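Chitinase (Thermococcus chitonophagus, PDB 5XSW) probably hydrolyses internal linkages of chitin as an endochitinase, this C-terminal piece joining a beta-strand domain to a largely helical domain that holds the sugar. Local coordinates at residues 215-220 and 247-252; 204-209 and 294-299. One frame throughout, in Å; residues are numbered along the deposited sequence.

Contact 1 of 2, residues 215-220 and 247-252; sequences WGTAVT and DGIFQV. With NAG (2-acetamido-2-deoxy-beta-D-glucopyranose), chain C.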
loop_
_atom_site.group_PDB
_atom_site.type_symbol
_atom_site.label_atom_id
_atom_site.label_comp_id
_atom_site.label_asym_id
_atom_site.label_seq_id
_atom_site.Cartn_x
_atom_site.Cartn_y
_atom_site.Cartn_z
ATOM N N TRP A 215 20.610 -2.715 -9.433
ATOM C CA TRP A 215 22.077 -2.721 -9.444
ATOM C C TRP A 215 22.605 -2.051 -8.166
ATOM O O TRP A 215 23.636 -1.408 -8.201
ATOM C CB TRP A 215 22.614 -1.962 -10.694
ATOM C CG TRP A 215 22.612 -2.743 -11.967
ATOM C CD1 TRP A 215 21.619 -2.715 -12.966
ATOM C CD2 TRP A 215 23.579 -3.725 -12.398
ATOM N NE1 TRP A 215 21.998 -3.536 -13.999
ATOM C CE2 TRP A 215 23.169 -4.186 -13.677
ATOM C CE3 TRP A 215 24.772 -4.228 -11.848
ATOM C CZ2 TRP A 215 23.913 -5.122 -14.423
ATOM C CZ3 TRP A 215 25.523 -5.161 -12.603
ATOM C CH2 TRP A 215 25.060 -5.631 -13.860
ATOM N N GLY A 216 21.901 -2.166 -7.041
ATOM C CA GLY A 216 22.300 -1.349 -5.882
ATOM C C GLY A 216 23.641 -1.807 -5.312
ATOM O O GLY A 216 24.418 -1.018 -4.783
ATOM N N THR A 217 23.955 -3.080 -5.520
ATOM C CA THR A 217 25.007 -3.788 -4.772
ATOM C C THR A 217 25.866 -4.614 -5.704
ATOM O O THR A 217 26.447 -5.590 -5.292
ATOM C CB THR A 217 24.356 -4.733 -3.733
ATOM O OG1 THR A 217 23.348 -5.497 -4.443
ATOM C CG2 THR A 217 23.648 -3.916 -2.660
ATOM N N ALA A 218 25.937 -4.227 -6.973
ATOM C CA ALA A 218 26.780 -4.945 -7.894
ATOM C C ALA A 218 27.330 -3.973 -8.920
ATOM O O ALA A 218 26.678 -2.985 -9.266
ATOM C CB ALA A 218 26.021 -6.068 -8.580
ATOM N N VAL A 219 28.538 -4.261 -9.414
ATOM C CA VAL A 219 29.125 -3.426 -10.472
ATOM C C VAL A 219 29.452 -4.386 -11.601
ATOM O O VAL A 219 29.361 -5.579 -11.399
ATOM C CB VAL A 219 30.399 -2.665 -10.001
ATOM C CG1 VAL A 219 30.018 -1.586 -8.958
ATOM C CG2 VAL A 219 31.445 -3.681 -9.428
ATOM N N THR A 220 29.884 -3.872 -12.764
ATOM C CA THR A 220 30.170 -4.768 -13.886
ATOM C C THR A 220 31.269 -4.148 -14.766
ATOM O O THR A 220 31.422 -2.924 -14.823
ATOM C CB THR A 220 28.862 -5.051 -14.757
ATOM O OG1 THR A 220 29.194 -5.892 -15.860
ATOM C CG2 THR A 220 28.263 -3.746 -15.290
ATOM N N ASP A 247 12.234 4.896 -5.472
ATOM C CA ASP A 247 11.972 3.583 -4.800
ATOM C C ASP A 247 13.288 2.914 -4.331
ATOM O O ASP A 247 13.232 1.824 -3.779
ATOM C CB ASP A 247 11.197 2.632 -5.737
ATOM C CG ASP A 247 9.814 3.218 -6.132
ATOM O OD1 ASP A 247 9.299 4.073 -5.419
ATOM O OD2 ASP A 247 9.271 2.797 -7.140
ATOM N N GLY A 248 14.447 3.543 -4.564
ATOM C CA GLY A 248 15.681 3.074 -3.910
ATOM C C GLY A 248 16.267 1.859 -4.578
ATOM O O GLY A 248 15.815 1.423 -5.639
ATOM N N ILE A 249 17.270 1.260 -3.944
ATOM C CA ILE A 249 17.956 0.155 -4.602
ATOM C C ILE A 249 17.163 -1.147 -4.467
ATOM O O ILE A 249 17.424 -2.056 -5.204
ATOM C CB ILE A 249 19.366 -0.047 -4.040
ATOM C CG1 ILE A 249 19.353 -0.296 -2.518
ATOM C CG2 ILE A 249 20.271 1.245 -4.295
ATOM C CD1 ILE A 249 20.803 -0.709 -1.962
ATOM N N PHE A 250 16.221 -1.210 -3.541
ATOM C CA PHE A 250 15.304 -2.397 -3.400
ATOM C C PHE A 250 14.002 -2.270 -4.173
ATOM O O PHE A 250 13.213 -3.216 -4.218
ATOM C CB PHE A 250 14.968 -2.566 -1.907
ATOM C CG PHE A 250 16.201 -2.935 -1.098
ATOM C CD1 PHE A 250 16.734 -4.237 -1.215
ATOM C CD2 PHE A 250 16.861 -1.955 -0.336
ATOM C CE1 PHE A 250 17.898 -4.605 -0.483
ATOM C CE2 PHE A 250 18.057 -2.283 0.413
ATOM C CZ PHE A 250 18.544 -3.612 0.349
ATOM N N GLN A 251 13.748 -1.064 -4.717
ATOM C CA GLN A 251 12.516 -0.788 -5.535
ATOM C C GLN A 251 11.278 -1.091 -4.756
ATOM O O GLN A 251 10.357 -1.758 -5.225
ATOM C CB GLN A 251 12.544 -1.569 -6.864
ATOM C CG GLN A 251 13.776 -1.110 -7.733
ATOM C CD GLN A 251 13.458 0.248 -8.451
ATOM O OE1 GLN A 251 12.667 0.252 -9.402
ATOM N NE2 GLN A 251 14.001 1.375 -7.954
ATOM N N VAL A 252 11.260 -0.618 -3.524
ATOM C CA VAL A 252 10.057 -0.703 -2.712
ATOM C C VAL A 252 9.127 0.485 -3.137
ATOM O O VAL A 252 9.526 1.631 -2.981
ATOM C CB VAL A 252 10.356 -0.572 -1.193
ATOM C CG1 VAL A 252 9.004 -0.517 -0.404
ATOM C CG2 VAL A 252 11.256 -1.770 -0.691
HETATM C C1 NAG C . 14.220 -3.826 -12.641
HETATM C C2 NAG C . 13.415 -2.673 -12.175
HETATM C C3 NAG C . 12.533 -3.055 -10.998
HETATM C C4 NAG C . 11.704 -4.276 -11.268
HETATM C C5 NAG C . 12.599 -5.372 -11.680
HETATM C C6 NAG C . 11.756 -6.570 -12.025
HETATM C C7 NAG C . 14.208 -0.271 -12.309
HETATM C C8 NAG C . 15.191 0.824 -11.819
HETATM N N2 NAG C . 14.330 -1.577 -11.795
HETATM O O3 NAG C . 11.652 -1.981 -10.604
HETATM O O4 NAG C . 11.089 -4.755 -10.053
HETATM O O5 NAG C . 13.370 -5.005 -12.877
HETATM O O6 NAG C . 12.719 -7.493 -12.518
HETATM O O7 NAG C . 13.297 -0.057 -13.116
#
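I249 lies against the bare backbone of G216, its CB and its CG2 branch each 3.7 Å from the G216 CA. The chains are close enough, with G216 CA 4.8 Å from I249 CA, that a CB built on the glycine would fall 2.4 Å from I249 CB, leaving no room for a side chain. The other arm, CG1-CD1, is directed to T217: with CG1 between the backbone N and the carbonyl carbon (chi1 57°), CD1 comes to 4.3 Å from the T217 CG2 methyl. F188 of helix 186-199 packs on both I249 and T217. The glycine sits just past helix 203-214, where W215 takes positive phi, before strand 218-219 of a three-stranded antiparallel sheet. E213 at the end of this helix, with the small sheet following and both E213 and loop 247-252 at the sugar, is consistent with a lysozyme-like fold. On that loop, Q251 is bent at chi2 (-79°), which curls its amide back toward the chain. NE2 donates to G248 O at 2.9 Å, nearly straight at 174° and in the plane of both groups. That bond fixes the amide's rotation, presenting OE1 to the NAG, whose O3 donates to it at 2.7 Å. Replacing Q251 by an alanine would take away both ends of the amide, and is likely to leave NAG O3 without this acceptor and G248 O without the NE2 donor. E213 OE2 and F371 O of this chain, and R338 NH2 of the second subunit, also hydrogen-bond this NAG. W215 belongs to the same glycan pocket and touches a bound NDG.

Contact 2 of 2, residues 204-209 and 294-299; sequences NFLMAL and IVAAVS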
loop_
_atom_site.group_PDB
_atom_site.type_symbol
_atom_site.label_atom_id
_atom_site.label_comp_id
_atom_site.label_asym_id
_atom_site.label_seq_id
_atom_site.Cartn_x
_atom_site.Cartn_y
_atom_site.Cartn_z
ATOM N N ASN A 204 23.245 -11.799 2.393
ATOM C CA ASN A 204 23.504 -12.081 0.981
ATOM C C ASN A 204 22.177 -12.037 0.147
ATOM O O ASN A 204 22.171 -11.717 -1.043
ATOM C CB ASN A 204 24.118 -13.471 0.825
ATOM C CG ASN A 204 25.567 -13.525 1.330
ATOM O OD1 ASN A 204 26.271 -12.507 1.369
ATOM N ND2 ASN A 204 25.996 -14.720 1.749
ATOM N N PHE A 205 21.081 -12.389 0.791
ATOM C CA PHE A 205 19.790 -12.388 0.071
ATOM C C PHE A 205 19.417 -10.895 -0.230
ATOM O O PHE A 205 19.011 -10.575 -1.336
ATOM C CB PHE A 205 18.697 -13.044 0.899
ATOM C CG PHE A 205 17.340 -12.964 0.222
ATOM C CD1 PHE A 205 17.040 -13.861 -0.787
ATOM C CD2 PHE A 205 16.431 -11.936 0.543
ATOM C CE1 PHE A 205 15.815 -13.791 -1.492
ATOM C CE2 PHE A 205 15.191 -11.832 -0.160
ATOM C CZ PHE A 205 14.902 -12.779 -1.174
ATOM N N LEU A 206 19.528 -10.014 0.765
ATOM C CA LEU A 206 19.207 -8.561 0.522
ATOM C C LEU A 206 20.154 -7.971 -0.505
ATOM O O LEU A 206 19.757 -7.149 -1.337
ATOM C CB LEU A 206 19.284 -7.717 1.823
ATOM C CG LEU A 206 18.126 -8.028 2.794
ATOM C CD1 LEU A 206 18.194 -7.222 4.086
ATOM C CD2 LEU A 206 16.725 -7.722 2.125
ATOM N N MET A 207 21.394 -8.445 -0.517
ATOM C CA MET A 207 22.405 -7.986 -1.497
ATOM C C MET A 207 21.987 -8.388 -2.926
ATOM O O MET A 207 22.038 -7.591 -3.899
ATOM C CB MET A 207 23.796 -8.586 -1.175
ATOM C CG MET A 207 24.475 -7.943 0.041
ATOM S SD MET A 207 25.279 -6.327 -0.338
ATOM C CE MET A 207 26.591 -6.785 -1.482
ATOM N N ALA A 208 21.573 -9.634 -3.032
ATOM C CA ALA A 208 21.161 -10.201 -4.291
ATOM C C ALA A 208 19.913 -9.460 -4.784
ATOM O O ALA A 208 19.775 -9.188 -5.982
ATOM C CB ALA A 208 20.811 -11.710 -4.118
ATOM N N LEU A 209 19.020 -9.170 -3.838
ATOM C CA LEU A 209 17.745 -8.566 -4.183
ATOM C C LEU A 209 18.025 -7.147 -4.735
ATOM O O LEU A 209 17.506 -6.770 -5.779
ATOM C CB LEU A 209 16.828 -8.495 -2.964
ATOM C CG LEU A 209 15.421 -7.858 -3.261
ATOM C CD1 LEU A 209 14.623 -8.603 -4.389
ATOM C CD2 LEU A 209 14.602 -7.820 -1.976
ATOM N N ILE A 294 16.474 -2.123 6.042
ATOM C CA ILE A 294 15.531 -2.532 7.089
ATOM C C ILE A 294 14.084 -2.545 6.571
ATOM O O ILE A 294 13.309 -3.494 6.823
ATOM C CB ILE A 294 15.703 -1.599 8.314
ATOM C CG1 ILE A 294 17.091 -1.898 8.925
ATOM C CG2 ILE A 294 14.578 -1.852 9.350
ATOM C CD1 ILE A 294 17.671 -0.648 9.666
ATOM N N VAL A 295 13.714 -1.532 5.784
ATOM C CA VAL A 295 12.374 -1.531 5.156
ATOM C C VAL A 295 12.184 -2.765 4.246
ATOM O O VAL A 295 11.176 -3.408 4.316
ATOM C CB VAL A 295 12.136 -0.219 4.333
ATOM C CG1 VAL A 295 10.782 -0.260 3.567
ATOM C CG2 VAL A 295 12.185 0.965 5.304
ATOM N N ALA A 296 13.146 -3.043 3.389
ATOM C CA ALA A 296 13.057 -4.209 2.532
ATOM C C ALA A 296 12.906 -5.504 3.353
ATOM O O ALA A 296 12.065 -6.351 3.020
ATOM C CB ALA A 296 14.295 -4.316 1.598
ATOM N N ALA A 297 13.696 -5.622 4.424
ATOM C CA ALA A 297 13.599 -6.801 5.336
ATOM C C ALA A 297 12.197 -6.912 5.965
ATOM O O ALA A 297 11.639 -7.964 6.035
ATOM C CB ALA A 297 14.666 -6.688 6.422
ATOM N N VAL A 298 11.617 -5.800 6.420
ATOM C CA VAL A 298 10.275 -5.843 6.973
ATOM C C VAL A 298 9.251 -6.208 5.909
ATOM O O VAL A 298 8.316 -6.948 6.195
ATOM C CB VAL A 298 9.903 -4.486 7.651
ATOM C CG1 VAL A 298 8.411 -4.423 8.101
ATOM C CG2 VAL A 298 10.879 -4.268 8.898
ATOM N N SER A 299 9.430 -5.710 4.683
ATOM C CA SER A 299 8.513 -6.079 3.610
ATOM C C SER A 299 8.526 -7.591 3.323
ATOM O O SER A 299 7.481 -8.215 3.099
ATOM C CB SER A 299 8.887 -5.313 2.314
ATOM O OG SER A 299 7.848 -5.481 1.349
#
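The two methyls of L206 fork onto two successive alanines of the facing helix, CD2 standing 4.2 Å from A296 CB and CD1 4.3 Å from A297 CB. No hydrogen bond crosses between 204-209 and 294-299, so the contact is purely apolar and, with 116 Å² buried in total, small. CD1 lies anti to CA (chi2 179°), so this extended branch reaches A297, while CD2 is turned aside onto A296; this one side chain spans most of the gap between backbones whose nearest CA atoms, those of L206 and A297, are 7.6 Å apart. The A296 CB points at the partner helix, whereas the A297 CB leaves its backbone more to the side.

Further out, helix 186-199 fits against both partners, L192 touching L206 and A195 touching A297, while V201 borders the leucine from the connecting loop. Other side chains of the two helices have their own partners. N204 bonds through ND2 to D386 and through OD1 to the backbone N of G165, the F205 ring meets F151 edge-to-face, and S299 OG is hydrogen-bonded to N256 OD1. Within each segment the backbone keeps regular i to i+4 bonds, such as A208 N to N204 O at 2.9 Å. The arrangement is that of a buried helix-helix interface, small alanines receiving a larger leucine, in the interior of the helical domain that carries the glycan pocket.

Contact 2 closes an outer loop of the chain and contact 1 is nested within it, the order being 204-209, 215-220, 247-252, 294-299. Their centres lie 11 Å apart. Helix 203-214 runs straight from contact 2 into the turn of contact 1 before strand 218-219, and T217 OG1 lies 2.5 Å from M207 O, a probable hydrogen bond back to the helix. F250 provides the second bridge: its CG packs 3.6 Å from A296 CB, and its ring nears L209. Contact 1 holds W215 and Q251 of the glycan pocket, its centre about 20 Å from that of the chain; contact 2, centred about 10 Å from it, lies deeper, and F250 seats the sugar-binding loop there.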